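Local coordinates for protein acetyltransferase (Brucella abortus str. 2308 A, PDB 4ZBG) that binds acetyl coenzyme A and, as a GNAT-family acetyltransferase, probably transfers its acetyl group to an amino group of an acceptor substrate, at residues I11-P16 with L53-V58. Residues are numbered along the deposited sequence; the frame is centred on the assembly and turned at random.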
loop_
_atom_site.group_PDB
_atom_site.type_symbol
_atom_site.label_atom_id
_atom_site.label_comp_id
_atom_site.label_asym_id
_atom_site.label_seq_id
_atom_site.Cartn_x
_atom_site.Cartn_y
_atom_site.Cartn_z
ATOM N N ILE A 11 6.132 6.475 11.886
ATOM C CA ILE A 11 5.099 6.235 10.899
ATOM C C ILE A 11 3.854 7.009 11.282
ATOM O O ILE A 11 3.474 7.036 12.444
ATOM C CB ILE A 11 4.829 4.730 10.769
ATOM C CG1 ILE A 11 6.061 4.046 10.183
ATOM C CG2 ILE A 11 3.616 4.474 9.892
ATOM C CD1 ILE A 11 6.013 2.540 10.250
ATOM N N ARG A 12 3.227 7.654 10.308
ATOM C CA ARG A 12 1.988 8.371 10.568
ATOM C C ARG A 12 1.129 8.381 9.315
ATOM O O ARG A 12 1.607 8.087 8.208
ATOM C CB ARG A 12 2.275 9.813 10.994
ATOM C CG ARG A 12 3.037 10.622 9.953
ATOM C CD ARG A 12 3.002 12.110 10.262
ATOM N NE ARG A 12 3.826 12.879 9.334
ATOM C CZ ARG A 12 3.419 13.307 8.142
ATOM N NH1 ARG A 12 2.194 13.028 7.716
ATOM N NH2 ARG A 12 4.239 14.008 7.371
ATOM N N LYS A 13 -0.141 8.716 9.485
ATOM C CA LYS A 13 -1.032 8.920 8.350
ATOM C C LYS A 13 -0.601 10.149 7.569
ATOM O O LYS A 13 -0.104 11.125 8.142
ATOM C CB LYS A 13 -2.477 9.111 8.808
ATOM C CG LYS A 13 -3.184 7.840 9.228
ATOM C CD LYS A 13 -4.648 8.122 9.536
ATOM C CE LYS A 13 -5.296 6.969 10.277
ATOM N NZ LYS A 13 -6.648 7.336 10.776
ATOM N N GLU A 14 -0.812 10.105 6.263
ATOM C CA GLU A 14 -0.506 11.256 5.438
ATOM C C GLU A 14 -1.379 12.438 5.829
ATOM O O GLU A 14 -2.469 12.284 6.402
ATOM C CB GLU A 14 -0.729 10.936 3.956
ATOM C CG GLU A 14 -2.184 11.001 3.521
ATOM C CD GLU A 14 -2.343 11.115 2.007
ATOM O OE1 GLU A 14 -1.587 10.453 1.270
ATOM O OE2 GLU A 14 -3.233 11.871 1.552
ATOM N N ARG A 15 -0.890 13.626 5.525
ATOM C CA ARG A 15 -1.723 14.812 5.558
ATOM C C ARG A 15 -1.620 15.431 4.170
ATOM O O ARG A 15 -0.689 15.120 3.429
ATOM C CB ARG A 15 -1.265 15.764 6.660
ATOM C CG ARG A 15 0.198 16.066 6.652
ATOM C CD ARG A 15 0.614 16.556 8.026
ATOM N NE ARG A 15 -0.131 17.744 8.441
ATOM C CZ ARG A 15 0.240 18.985 8.149
ATOM N NH1 ARG A 15 1.339 19.188 7.434
ATOM N NH2 ARG A 15 -0.479 20.020 8.568
ATOM N N PRO A 16 -2.593 16.274 3.795
ATOM C CA PRO A 16 -2.641 16.853 2.446
ATOM C C PRO A 16 -1.321 17.478 2.002
ATOM O O PRO A 16 -0.942 17.387 0.830
ATOM C CB PRO A 16 -3.702 17.946 2.581
ATOM C CG PRO A 16 -4.597 17.460 3.647
ATOM C CD PRO A 16 -3.768 16.659 4.596
ATOM N N LEU A 53 -8.485 6.381 -1.417
ATOM C CA LEU A 53 -7.235 6.126 -0.721
ATOM C C LEU A 53 -7.596 5.857 0.740
ATOM O O LEU A 53 -7.627 6.760 1.573
ATOM C CB LEU A 53 -6.277 7.310 -0.894
ATOM C CG LEU A 53 -4.865 7.128 -0.339
ATOM C CD1 LEU A 53 -4.194 5.873 -0.886
ATOM C CD2 LEU A 53 -4.032 8.357 -0.661
ATOM N N THR A 54 -7.931 4.606 1.023
ATOM C CA THR A 54 -8.477 4.221 2.313
ATOM C C THR A 54 -7.505 4.520 3.435
ATOM O O THR A 54 -7.884 5.045 4.486
ATOM C CB THR A 54 -8.783 2.726 2.327
ATOM O OG1 THR A 54 -9.645 2.416 1.227
ATOM C CG2 THR A 54 -9.458 2.332 3.629
ATOM N N LEU A 55 -6.248 4.177 3.202
ATOM C CA LEU A 55 -5.211 4.389 4.187
ATOM C C LEU A 55 -3.923 4.730 3.465
ATOM O O LEU A 55 -3.565 4.080 2.480
ATOM C CB LEU A 55 -5.040 3.130 5.041
ATOM C CG LEU A 55 -4.017 3.231 6.165
ATOM C CD1 LEU A 55 -4.400 4.293 7.169
ATOM C CD2 LEU A 55 -3.881 1.881 6.845
ATOM N N SER A 56 -3.233 5.756 3.955
ATOM C CA SER A 56 -2.005 6.218 3.335
ATOM C C SER A 56 -1.066 6.579 4.468
ATOM O O SER A 56 -1.346 7.507 5.233
ATOM C CB SER A 56 -2.294 7.441 2.473
ATOM O OG SER A 56 -1.102 7.953 1.903
ATOM N N LEU A 57 0.017 5.815 4.603
ATOM C CA LEU A 57 0.972 6.027 5.687
ATOM C C LEU A 57 2.313 6.420 5.120
ATOM O O LEU A 57 2.712 5.938 4.056
ATOM C CB LEU A 57 1.167 4.757 6.515
ATOM C CG LEU A 57 -0.056 4.122 7.169
ATOM C CD1 LEU A 57 0.360 2.883 7.949
ATOM C CD2 LEU A 57 -0.780 5.110 8.064
ATOM N N VAL A 58 3.015 7.276 5.855
ATOM C CA VAL A 58 4.386 7.632 5.530
ATOM C C VAL A 58 5.316 7.259 6.673
ATOM O O VAL A 58 4.931 7.286 7.846
ATOM C CB VAL A 58 4.543 9.120 5.171
ATOM C CG1 VAL A 58 3.800 9.448 3.886
ATOM C CG2 VAL A 58 4.098 10.013 6.334
#
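R12 and V58 form the antiparallel hydrogen-bonded pair that joins the first strand of this GNAT fold, 10-13, to strand 55-61. R12 N reaches V58 O at 3.0 Å, V58 N returns to R12 O at 2.9 Å, and one more backbone bond follows beyond the strand end, E14 N to S56 O (2.8 Å). The pair illustrates how a sheet lets an arginine lie flat on an aliphatic neighbour. With CG between the backbone N and the carbonyl carbon (chi1 60°) and an extended run to NE, R12 lies alongside V58, whose CG2 sits 3.8 Å above the centre of the guanidinium plane. NH1 bonds K13 O, and salt bridges to D18 and E60 hold the group's rotation. The tight side of the contact continues at E14: its chain lies against S56, and S56 OG donates a hydrogen bond to E14 OE1 at 2.6 Å, from above the carboxylate plane, while L53 CD2 packs beside the same oxygen. On the other side K13 is looser. Its exposed chain takes more than one conformation, in one of which CG lies 3.8 Å from L57 CD2. S56 OG also bonds H68, and E14 OE2 pairs with R48 of helix 40-49. The short serine-carboxylate bond, backed by that arginine, is consistent with a charged E14 that ties the edge strand's exit to its neighbour and the helix.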